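PDB 4LLS: geranyltranstransferase from Roseobacter denitrificans, which condenses isopentenyl diphosphate with allylic diphosphates to build longer prenyl chains, probably up to farnesyl or geranylgeranyl diphosphate. Local coordinates for residues A[74-79]-A[290-295]; A[92-97]-A[134-139]; A[99-104]-A[127-132]. All blocks are in the same frame, centred on the assembly; numbering follows the deposited sequence.

Interaction 1 (A[74-79]-A[290-295])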
loop_
_atom_site.group_PDB
_atom_site.type_symbol
_atom_site.label_atom_id
_atom_site.label_comp_id
_atom_site.label_asym_id
_atom_site.label_seq_id
_atom_site.Cartn_x
_atom_site.Cartn_y
_atom_site.Cartn_z
ATOM N N ALA A 74 -4.398 10.577 -20.939
ATOM C CA ALA A 74 -3.220 10.165 -21.730
ATOM C C ALA A 74 -3.476 10.386 -23.225
ATOM O O ALA A 74 -2.627 10.964 -23.931
ATOM C CB ALA A 74 -2.891 8.723 -21.451
ATOM N N ARG A 75 -4.660 10.001 -23.666
ATOM C CA ARG A 75 -5.063 10.201 -25.093
ATOM C C ARG A 75 -4.989 11.672 -25.442
ATOM O O ARG A 75 -4.434 12.080 -26.490
ATOM C CB ARG A 75 -6.452 9.639 -25.357
ATOM C CG ARG A 75 -6.820 9.699 -26.849
ATOM C CD ARG A 75 -8.324 9.559 -27.091
ATOM N NE ARG A 75 -8.898 8.418 -26.414
ATOM C CZ ARG A 75 -8.905 7.187 -26.905
ATOM N NH1 ARG A 75 -8.278 6.921 -28.050
ATOM N NH2 ARG A 75 -9.454 6.196 -26.221
ATOM N N LEU A 76 -5.464 12.513 -24.539
ATOM C CA LEU A 76 -5.479 13.959 -24.716
ATOM C C LEU A 76 -4.063 14.491 -24.943
ATOM O O LEU A 76 -3.860 15.496 -25.656
ATOM C CB LEU A 76 -6.131 14.609 -23.494
ATOM C CG LEU A 76 -6.278 16.100 -23.469
ATOM C CD1 LEU A 76 -7.187 16.594 -24.586
ATOM C CD2 LEU A 76 -6.841 16.519 -22.112
ATOM N N HIS A 77 -3.091 13.828 -24.311
ATOM C CA HIS A 77 -1.696 14.266 -24.357
ATOM C C HIS A 77 -0.869 13.372 -25.296
ATOM O O HIS A 77 0.364 13.442 -25.267
ATOM C CB HIS A 77 -1.123 14.276 -22.944
ATOM C CG HIS A 77 -1.460 15.508 -22.189
ATOM N ND1 HIS A 77 -2.570 15.621 -21.378
ATOM C CD2 HIS A 77 -0.873 16.720 -22.183
ATOM C CE1 HIS A 77 -2.671 16.861 -20.942
ATOM N NE2 HIS A 77 -1.593 17.515 -21.329
ATOM N N ASP A 78 -1.541 12.677 -26.198
ATOM C CA ASP A 78 -0.914 11.806 -27.213
ATOM C C ASP A 78 0.061 10.763 -26.633
ATOM O O ASP A 78 1.117 10.435 -27.218
ATOM C CB ASP A 78 -0.175 12.651 -28.273
ATOM C CG ASP A 78 -1.097 13.607 -29.003
ATOM O OD1 ASP A 78 -2.257 13.238 -29.280
ATOM O OD2 ASP A 78 -0.654 14.744 -29.255
ATOM N N ILE A 79 -0.291 10.234 -25.470
ATOM C CA ILE A 79 0.463 9.150 -24.844
ATOM C C ILE A 79 -0.162 7.809 -25.244
ATOM O O ILE A 79 -1.365 7.663 -25.195
ATOM C CB ILE A 79 0.427 9.280 -23.311
ATOM C CG1 ILE A 79 1.167 10.520 -22.858
ATOM C CG2 ILE A 79 0.967 8.026 -22.631
ATOM C CD1 ILE A 79 2.675 10.469 -23.078
ATOM N N ALA A 290 -11.387 24.270 -21.253
ATOM C CA ALA A 290 -11.486 25.174 -22.433
ATOM C C ALA A 290 -10.180 25.246 -23.197
ATOM O O ALA A 290 -10.178 25.278 -24.447
ATOM C CB ALA A 290 -11.937 26.562 -22.037
ATOM N N THR A 291 -9.062 25.184 -22.481
ATOM C CA THR A 291 -7.767 25.332 -23.131
ATOM C C THR A 291 -7.391 24.135 -24.001
ATOM O O THR A 291 -6.474 24.254 -24.804
ATOM C CB THR A 291 -6.636 25.654 -22.141
ATOM O OG1 THR A 291 -6.540 24.612 -21.167
ATOM C CG2 THR A 291 -6.884 26.997 -21.490
ATOM N N TYR A 292 -8.080 22.991 -23.851
ATOM C CA TYR A 292 -7.833 21.789 -24.638
ATOM C C TYR A 292 -8.687 21.790 -25.911
ATOM O O TYR A 292 -8.483 20.964 -26.802
ATOM C CB TYR A 292 -8.124 20.516 -23.841
ATOM C CG TYR A 292 -7.072 20.204 -22.826
ATOM C CD1 TYR A 292 -5.795 19.791 -23.202
ATOM C CD2 TYR A 292 -7.357 20.299 -21.458
ATOM C CE1 TYR A 292 -4.833 19.486 -22.244
ATOM C CE2 TYR A 292 -6.420 19.995 -20.510
ATOM C CZ TYR A 292 -5.166 19.588 -20.897
ATOM O OH TYR A 292 -4.201 19.261 -19.980
ATOM N N GLY A 293 -9.698 22.647 -25.935
ATOM C CA GLY A 293 -10.635 22.670 -27.062
ATOM C C GLY A 293 -11.318 21.339 -27.281
ATOM O O GLY A 293 -11.563 20.586 -26.327
ATOM N N ALA A 294 -11.647 21.028 -28.523
ATOM C CA ALA A 294 -12.551 19.917 -28.819
ATOM C C ALA A 294 -11.969 18.543 -28.457
ATOM O O ALA A 294 -12.727 17.562 -28.288
ATOM C CB ALA A 294 -13.011 19.949 -30.281
ATOM N N LYS A 295 -10.641 18.469 -28.361
ATOM C CA LYS A 295 -9.974 17.199 -28.092
ATOM C C LYS A 295 -10.413 16.653 -26.726
ATOM O O LYS A 295 -10.325 15.456 -26.469
ATOM C CB LYS A 295 -8.470 17.395 -28.138
ATOM C CG LYS A 295 -7.690 16.097 -28.253
ATOM C CD LYS A 295 -6.208 16.363 -28.464
ATOM C CE LYS A 295 -5.447 15.089 -28.789
ATOM N NZ LYS A 295 -3.983 15.292 -28.681
#
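The Tyr292 ring carries Leu76 on one face: methyl CD2 sits over its centre, 3.5 Å from the centroid and only 7° off the ring normal, a CH-pi contact. Tyr292 OH lies at the edge of the His77 ring, near its plane, 3.0 Å from His77 CE1; the two rings meet obliquely, planes at 84°. Leu76 and His77 sit where helix 65-76 ends in a Schellman motif, in which Asp78, with positive phi, lets Ile79 N and Asp78 N turn back to Ala74 O and Arg75 O. Leu76 has CG anti to the backbone N (chi1 -179°), which carries its branch across to the 3-10 segment 290-295; there CD1 also touches Lys295 CG at 3.7 Å. His77 is held by Thr73 O, bonded to its ND1, and packs on Leu223 of helix 221-244, as Tyr292 does. The contact thus ties the end of helix 65-76 to the connection between helices 271-288 and 297-308, far from the active site. Lys295 runs extended past Leu76 to the C-terminal end of the helix. Its NZ donates to Leu76 O at 3.0 Å, from above the carbonyl plane, and forms a salt bridge with Asp78 OD1 at 2.7 Å.

Interaction 2 (A[92-97]-A[134-139]). With IPE (3-methylbut-3-enyl trihydrogen diphosphate), chain C.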
loop_
_atom_site.group_PDB
_atom_site.type_symbol
_atom_site.label_atom_id
_atom_site.label_comp_id
_atom_site.label_asym_id
_atom_site.label_seq_id
_atom_site.Cartn_x
_atom_site.Cartn_y
_atom_site.Cartn_z
ATOM N N GLU A 92 -6.815 1.818 -10.407
ATOM C CA GLU A 92 -7.867 0.856 -10.098
ATOM C C GLU A 92 -7.506 -0.145 -8.977
ATOM O O GLU A 92 -8.351 -0.515 -8.152
ATOM C CB GLU A 92 -8.325 0.135 -11.335
ATOM C CG GLU A 92 -9.063 1.057 -12.269
ATOM C CD GLU A 92 -10.451 1.483 -11.803
ATOM O OE1 GLU A 92 -11.146 0.645 -11.156
ATOM O OE2 GLU A 92 -10.875 2.618 -12.140
ATOM N N ALA A 93 -6.235 -0.531 -8.915
ATOM C CA ALA A 93 -5.762 -1.378 -7.821
ATOM C C ALA A 93 -5.796 -0.635 -6.492
ATOM O O ALA A 93 -6.226 -1.157 -5.456
ATOM C CB ALA A 93 -4.361 -1.866 -8.101
ATOM N N LEU A 94 -5.354 0.612 -6.493
ATOM C CA LEU A 94 -5.357 1.446 -5.284
ATOM C C LEU A 94 -6.811 1.631 -4.824
ATOM O O LEU A 94 -7.127 1.408 -3.641
ATOM C CB LEU A 94 -4.674 2.782 -5.569
ATOM C CG LEU A 94 -4.102 3.622 -4.404
ATOM C CD1 LEU A 94 -5.146 3.977 -3.345
ATOM C CD2 LEU A 94 -2.904 2.939 -3.787
ATOM N N HIS A 95 -7.671 2.085 -5.702
ATOM C CA HIS A 95 -9.081 2.235 -5.397
ATOM C C HIS A 95 -9.635 0.941 -4.835
ATOM O O HIS A 95 -10.385 0.947 -3.833
ATOM C CB HIS A 95 -9.750 2.685 -6.675
ATOM C CG HIS A 95 -11.232 2.709 -6.625
ATOM N ND1 HIS A 95 -11.940 3.544 -5.798
ATOM C CD2 HIS A 95 -12.137 2.111 -7.432
ATOM C CE1 HIS A 95 -13.237 3.396 -6.041
ATOM N NE2 HIS A 95 -13.378 2.546 -7.041
ATOM N N ALA A 96 -9.371 -0.172 -5.497
ATOM C CA ALA A 96 -9.911 -1.450 -5.037
ATOM C C ALA A 96 -9.461 -1.743 -3.632
ATOM O O ALA A 96 -10.270 -2.227 -2.812
ATOM C CB ALA A 96 -9.523 -2.590 -5.938
ATOM N N TYR A 97 -8.207 -1.493 -3.318
ATOM C CA TYR A 97 -7.698 -1.767 -1.964
ATOM C C TYR A 97 -8.498 -0.955 -0.963
ATOM O O TYR A 97 -8.928 -1.489 0.103
ATOM C CB TYR A 97 -6.185 -1.457 -1.857
ATOM C CG TYR A 97 -5.795 -0.433 -0.829
ATOM C CD1 TYR A 97 -5.868 -0.707 0.535
ATOM C CD2 TYR A 97 -5.225 0.755 -1.192
ATOM C CE1 TYR A 97 -5.548 0.259 1.453
ATOM C CE2 TYR A 97 -4.749 1.662 -0.271
ATOM C CZ TYR A 97 -4.936 1.426 1.067
ATOM O OH TYR A 97 -4.622 2.379 2.014
ATOM N N ALA A 134 -2.008 -6.097 -0.348
ATOM C CA ALA A 134 -1.274 -6.495 -1.529
ATOM C C ALA A 134 -1.715 -5.685 -2.734
ATOM O O ALA A 134 -0.947 -5.546 -3.687
ATOM C CB ALA A 134 -1.397 -7.992 -1.815
ATOM N N LEU A 135 -2.968 -5.239 -2.745
ATOM C CA LEU A 135 -3.465 -4.408 -3.841
ATOM C C LEU A 135 -2.868 -3.014 -3.803
ATOM O O LEU A 135 -2.565 -2.447 -4.857
ATOM C CB LEU A 135 -4.993 -4.357 -3.852
ATOM C CG LEU A 135 -5.691 -5.600 -4.422
ATOM C CD1 LEU A 135 -7.173 -5.521 -4.120
ATOM C CD2 LEU A 135 -5.430 -5.756 -5.907
ATOM N N GLN A 136 -2.679 -2.467 -2.617
ATOM C CA GLN A 136 -1.944 -1.231 -2.509
ATOM C C GLN A 136 -0.542 -1.429 -3.099
ATOM O O GLN A 136 -0.035 -0.612 -3.894
ATOM C CB GLN A 136 -1.903 -0.661 -1.102
ATOM C CG GLN A 136 -1.023 0.614 -1.092
ATOM C CD GLN A 136 -0.844 1.397 0.185
ATOM O OE1 GLN A 136 -0.122 2.386 0.170
ATOM N NE2 GLN A 136 -1.450 0.989 1.263
ATOM N N THR A 137 0.122 -2.522 -2.728
ATOM C CA THR A 137 1.463 -2.766 -3.187
ATOM C C THR A 137 1.491 -2.897 -4.720
ATOM O O THR A 137 2.366 -2.347 -5.408
ATOM C CB THR A 137 2.066 -4.030 -2.569
ATOM O OG1 THR A 137 1.729 -4.079 -1.178
ATOM C CG2 THR A 137 3.558 -4.021 -2.771
ATOM N N LEU A 138 0.470 -3.570 -5.236
ATOM C CA LEU A 138 0.387 -3.832 -6.665
ATOM C C LEU A 138 0.242 -2.485 -7.424
ATOM O O LEU A 138 0.819 -2.284 -8.490
ATOM C CB LEU A 138 -0.802 -4.733 -6.967
ATOM C CG LEU A 138 -0.928 -5.104 -8.437
ATOM C CD1 LEU A 138 0.241 -6.005 -8.844
ATOM C CD2 LEU A 138 -2.254 -5.819 -8.681
ATOM N N ALA A 139 -0.498 -1.514 -6.874
ATOM C CA ALA A 139 -0.612 -0.208 -7.506
ATOM C C ALA A 139 0.761 0.400 -7.752
ATOM O O ALA A 139 1.047 0.951 -8.824
ATOM C CB ALA A 139 -1.462 0.712 -6.638
HETATM C C1 IPE C . -17.115 3.969 -4.758
HETATM O O1 IPE C . -16.489 4.418 -5.977
HETATM C C2 IPE C . -16.344 4.548 -3.577
HETATM C C3 IPE C . -16.346 6.055 -3.609
HETATM C C4 IPE C . -15.213 6.755 -3.641
HETATM C C5 IPE C . -17.637 6.796 -3.447
HETATM P PA IPE C . -17.145 4.052 -7.383
HETATM O O1A IPE C . -18.624 4.465 -7.391
HETATM O O2A IPE C . -16.291 4.652 -8.405
HETATM O O3A IPE C . -17.039 2.471 -7.465
HETATM P PB IPE C . -16.753 1.361 -8.611
HETATM O O1B IPE C . -17.486 0.112 -8.144
HETATM O O2B IPE C . -17.294 1.888 -9.909
HETATM O O3B IPE C . -15.246 1.267 -8.633
#
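The helical segments 92-97 and 134-139 run antiparallel at 161°, their axes approaching to 7.6 Å, with Ala93 and Ala139 facing each other, CB atoms 4.1 Å apart. This close pairing belongs to the all-helical prenyl synthase fold. Leu94 CD2 touches Ala139 CB at 3.9 Å, while Tyr97 CB rests against Leu135 CB at 3.7 Å. Beyond CB, the Tyr97 ring lies alongside Gln136, pointing the same way: Gln136 CB stands over one face, offset toward the rim, in a CH-pi contact 3.8 Å from the centroid. Gln136 is extended, with CG anti to the backbone N (chi1 177°), and this lays its amide nearly parallel to the ring, the planes 16° apart and NE2 3.5 Å from Tyr97 CZ. The amide's hydrogen bonds go to the second subunit, OE1 to Thr137 and NE2 to Asp133 O of that subunit. From the other side of segment 92-97, His95 NE2 donates to O3B of the isopentenyl diphosphate at 2.8 Å, beside Lys63, Arg66 and Arg114, which also bind it. Between these segments there is no hydrogen bond: apolar packing joins them, while the amide of Gln136 turns to the second subunit and His95 to the diphosphate.

Interaction 3 (A[99-104]-A[127-132]). With CA (calcium ion), chain F; GST (geranyl S-thiolodiphosphate), chain D; GST (geranyl S-thiolodiphosphate), chain I.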
loop_
_atom_site.group_PDB
_atom_site.type_symbol
_atom_site.label_atom_id
_atom_site.label_comp_id
_atom_site.label_asym_id
_atom_site.label_seq_id
_atom_site.Cartn_x
_atom_site.Cartn_y
_atom_site.Cartn_z
ATOM N N LEU A 99 -11.472 0.069 -1.020
ATOM C CA LEU A 99 -12.861 -0.423 -0.842
ATOM C C LEU A 99 -12.838 -1.720 -0.025
ATOM O O LEU A 99 -13.738 -1.946 0.801
ATOM C CB LEU A 99 -13.566 -0.654 -2.164
ATOM C CG LEU A 99 -13.731 0.574 -3.074
ATOM C CD1 LEU A 99 -14.470 0.186 -4.347
ATOM C CD2 LEU A 99 -14.364 1.754 -2.372
ATOM N N VAL A 100 -11.848 -2.560 -0.218
ATOM C CA VAL A 100 -11.756 -3.811 0.542
ATOM C C VAL A 100 -11.642 -3.450 2.011
ATOM O O VAL A 100 -12.305 -4.050 2.883
ATOM C CB VAL A 100 -10.574 -4.665 0.107
ATOM C CG1 VAL A 100 -10.414 -5.851 1.033
ATOM C CG2 VAL A 100 -10.772 -5.137 -1.311
ATOM N N HIS A 101 -10.758 -2.528 2.330
ATOM C CA HIS A 101 -10.617 -2.095 3.726
ATOM C C HIS A 101 -11.824 -1.341 4.249
ATOM O O HIS A 101 -12.253 -1.611 5.377
ATOM C CB HIS A 101 -9.298 -1.341 3.952
ATOM C CG HIS A 101 -8.102 -2.235 3.901
ATOM N ND1 HIS A 101 -6.833 -1.814 4.250
ATOM C CD2 HIS A 101 -7.998 -3.556 3.660
ATOM C CE1 HIS A 101 -5.996 -2.816 4.141
ATOM N NE2 HIS A 101 -6.673 -3.888 3.768
ATOM N N ASP A 102 -12.406 -0.435 3.470
ATOM C CA ASP A 102 -13.588 0.311 3.889
ATOM C C ASP A 102 -14.726 -0.635 4.247
ATOM O O ASP A 102 -15.523 -0.310 5.137
ATOM C CB ASP A 102 -14.048 1.285 2.799
ATOM C CG ASP A 102 -15.177 2.238 3.272
ATOM O OD1 ASP A 102 -14.942 3.028 4.208
ATOM O OD2 ASP A 102 -16.234 2.223 2.610
ATOM N N ASP A 103 -14.858 -1.725 3.512
ATOM C CA ASP A 103 -16.014 -2.617 3.684
ATOM C C ASP A 103 -15.896 -3.416 4.987
ATOM O O ASP A 103 -16.865 -4.049 5.381
ATOM C CB ASP A 103 -16.196 -3.533 2.480
ATOM C CG ASP A 103 -16.743 -2.800 1.219
ATOM O OD1 ASP A 103 -16.492 -3.282 0.086
ATOM O OD2 ASP A 103 -17.387 -1.763 1.367
ATOM N N LEU A 104 -14.687 -3.549 5.521
ATOM C CA LEU A 104 -14.417 -4.381 6.715
ATOM C C LEU A 104 -15.426 -4.139 7.826
ATOM O O LEU A 104 -15.822 -2.996 8.092
ATOM C CB LEU A 104 -12.991 -4.144 7.260
ATOM C CG LEU A 104 -11.828 -4.732 6.427
ATOM C CD1 LEU A 104 -10.505 -4.160 6.914
ATOM C CD2 LEU A 104 -11.803 -6.248 6.473
ATOM N N THR A 127 -8.097 -12.385 5.284
ATOM C CA THR A 127 -7.899 -12.420 3.844
ATOM C C THR A 127 -8.199 -11.035 3.242
ATOM O O THR A 127 -7.462 -10.584 2.341
ATOM C CB THR A 127 -8.786 -13.512 3.210
ATOM O OG1 THR A 127 -8.440 -14.773 3.787
ATOM C CG2 THR A 127 -8.589 -13.588 1.738
ATOM N N ALA A 128 -9.213 -10.342 3.757
ATOM C CA ALA A 128 -9.570 -9.024 3.267
ATOM C C ALA A 128 -8.479 -8.027 3.605
ATOM O O ALA A 128 -8.076 -7.206 2.748
ATOM C CB ALA A 128 -10.920 -8.587 3.793
ATOM N N VAL A 129 -7.980 -8.047 4.844
ATOM C CA VAL A 129 -6.895 -7.152 5.217
ATOM C C VAL A 129 -5.701 -7.365 4.291
ATOM O O VAL A 129 -5.159 -6.382 3.718
ATOM C CB VAL A 129 -6.475 -7.346 6.677
ATOM C CG1 VAL A 129 -5.172 -6.581 6.962
ATOM C CG2 VAL A 129 -7.591 -6.919 7.638
ATOM N N LEU A 130 -5.324 -8.610 4.060
ATOM C CA LEU A 130 -4.108 -8.890 3.306
ATOM C C LEU A 130 -4.302 -8.628 1.833
ATOM O O LEU A 130 -3.382 -8.140 1.160
ATOM C CB LEU A 130 -3.585 -10.329 3.562
ATOM C CG LEU A 130 -3.074 -10.590 4.993
ATOM C CD1 LEU A 130 -2.772 -12.077 5.091
ATOM C CD2 LEU A 130 -1.844 -9.780 5.321
ATOM N N ALA A 131 -5.483 -8.942 1.291
ATOM C CA ALA A 131 -5.723 -8.670 -0.111
ATOM C C ALA A 131 -5.690 -7.162 -0.345
ATOM O O ALA A 131 -5.130 -6.741 -1.365
ATOM C CB ALA A 131 -7.079 -9.238 -0.562
ATOM N N GLY A 132 -6.289 -6.346 0.524
ATOM C CA GLY A 132 -6.203 -4.910 0.381
ATOM C C GLY A 132 -4.756 -4.445 0.469
ATOM O O GLY A 132 -4.327 -3.627 -0.327
HETATM CA CA CA F . -18.462 2.671 2.574
HETATM P PA GST D . -19.369 3.491 -0.710
HETATM O O1A GST D . -19.138 2.969 -2.126
HETATM O O2A GST D . -20.713 4.177 -0.497
HETATM O O3A GST D . -19.055 2.452 0.360
HETATM O O1B GST D . -18.255 4.616 -0.535
HETATM P PB GST D . -18.237 5.636 0.679
HETATM O O2B GST D . -19.227 6.709 0.564
HETATM O O3B GST D . -18.300 4.845 2.029
HETATM S S1 GST D . -16.454 6.479 0.436
HETATM C C1 GST D . -15.479 5.017 0.551
HETATM C C2 GST D . -14.088 5.283 1.077
HETATM C C3 GST D . -13.041 5.474 0.260
HETATM C C10 GST D . -13.205 5.543 -1.219
HETATM C C4 GST D . -11.680 5.735 0.810
HETATM C C5 GST D . -11.414 4.730 1.939
HETATM C C6 GST D . -10.054 4.928 2.526
HETATM C C7 GST D . -9.352 3.947 3.135
HETATM C C9 GST D . -9.786 2.515 3.353
HETATM C C8 GST D . -7.996 4.373 3.603
HETATM P PA GST I . 6.753 -11.902 15.408
HETATM O O1A GST I . 7.169 -13.237 16.038
HETATM O O2A GST I . 5.282 -11.549 15.598
HETATM O O3A GST I . 7.689 -10.754 15.650
HETATM O O1B GST I . 6.876 -12.149 13.873
HETATM P PB GST I . 6.354 -13.500 13.261
HETATM O O2B GST I . 4.940 -13.727 13.596
HETATM O O3B GST I . 7.322 -14.739 13.662
HETATM S S1 GST I . 6.577 -13.049 11.345
HETATM C C1 GST I . 5.810 -11.465 11.484
HETATM C C2 GST I . 5.123 -11.139 10.189
HETATM C C3 GST I . 5.716 -10.374 9.268
HETATM C C10 GST I . 7.097 -9.838 9.491
HETATM C C4 GST I . 5.034 -10.145 7.957
HETATM C C5 GST I . 3.538 -9.895 8.178
HETATM C C6 GST I . 2.962 -9.674 6.813
HETATM C C7 GST I . 1.847 -8.992 6.549
HETATM C C9 GST I . 1.480 -8.913 5.099
HETATM C C8 GST I . 1.014 -8.282 7.570
HETATM O O HOH W 1 -18.662 0.239 2.730
HETATM O O HOH W 2 -20.788 2.951 2.969
#
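His101 and Val100 make the tight part, pressed against the backbone of segment 127-132 at Ala128, Val129 and Gly132. His101 NE2 donates to Val129 O at 2.9 Å, the N-H...O angle 162°, the oxygen in the ring plane and the bond on a carbonyl lone pair. Gly132 makes room: its CA lies 3.6 Å from His101 NE2, where a CB would clash. Val100, with CG1 anti to the backbone N (chi1 173°), sets that methyl 3.2 Å from Ala128 O. At Leu104 the packing is apolar and looser: CD2 meets Ala128 CB at 3.7 Å and CD1 stays 4.1 Å from Val129 CG2. Replacing His101 by an alanine would probably cost Val129 O this donor and Asp133 of the second subunit its bond from ND1. On the side away from helix 125-144, Asp102 OD2 binds calcium at 2.3 Å with two oxygens of the geranyl thiolodiphosphate, two waters and Asp108. Asp103 OD2 accepts from one of those waters and is salt-bridged to Arg113. These acids belong to the first aspartate-rich motif of prenyl synthases. The chemistry divides accordingly: one face of this segment grips helix 125-144 and the dimer partner, the other holds metal and the allylic substrate analogue.

In the fold
Interactions 2 and 3 are successive stations along one helix pair, 81-102 with 125-144, their centres about 10 Å apart; they touch where Tyr97 CB meets Gly132 O at 3.2 Å, and the rings of Tyr97 and His101 pack edge-to-face. Together they contribute residues to both ligand pockets: His95 and Leu99 to isopentenyl diphosphate, His101 and Asp102 to the calcium-bound allylic analogue; both reach the second subunit. Interaction 1 stands apart on the surface, its centre about 27 Å from that of interaction 2 and 36 Å from that of interaction 3. It closes the long chain loop within which the others are nested: helix 65-76 ends in it, and a short loop then leads to helix 81-102.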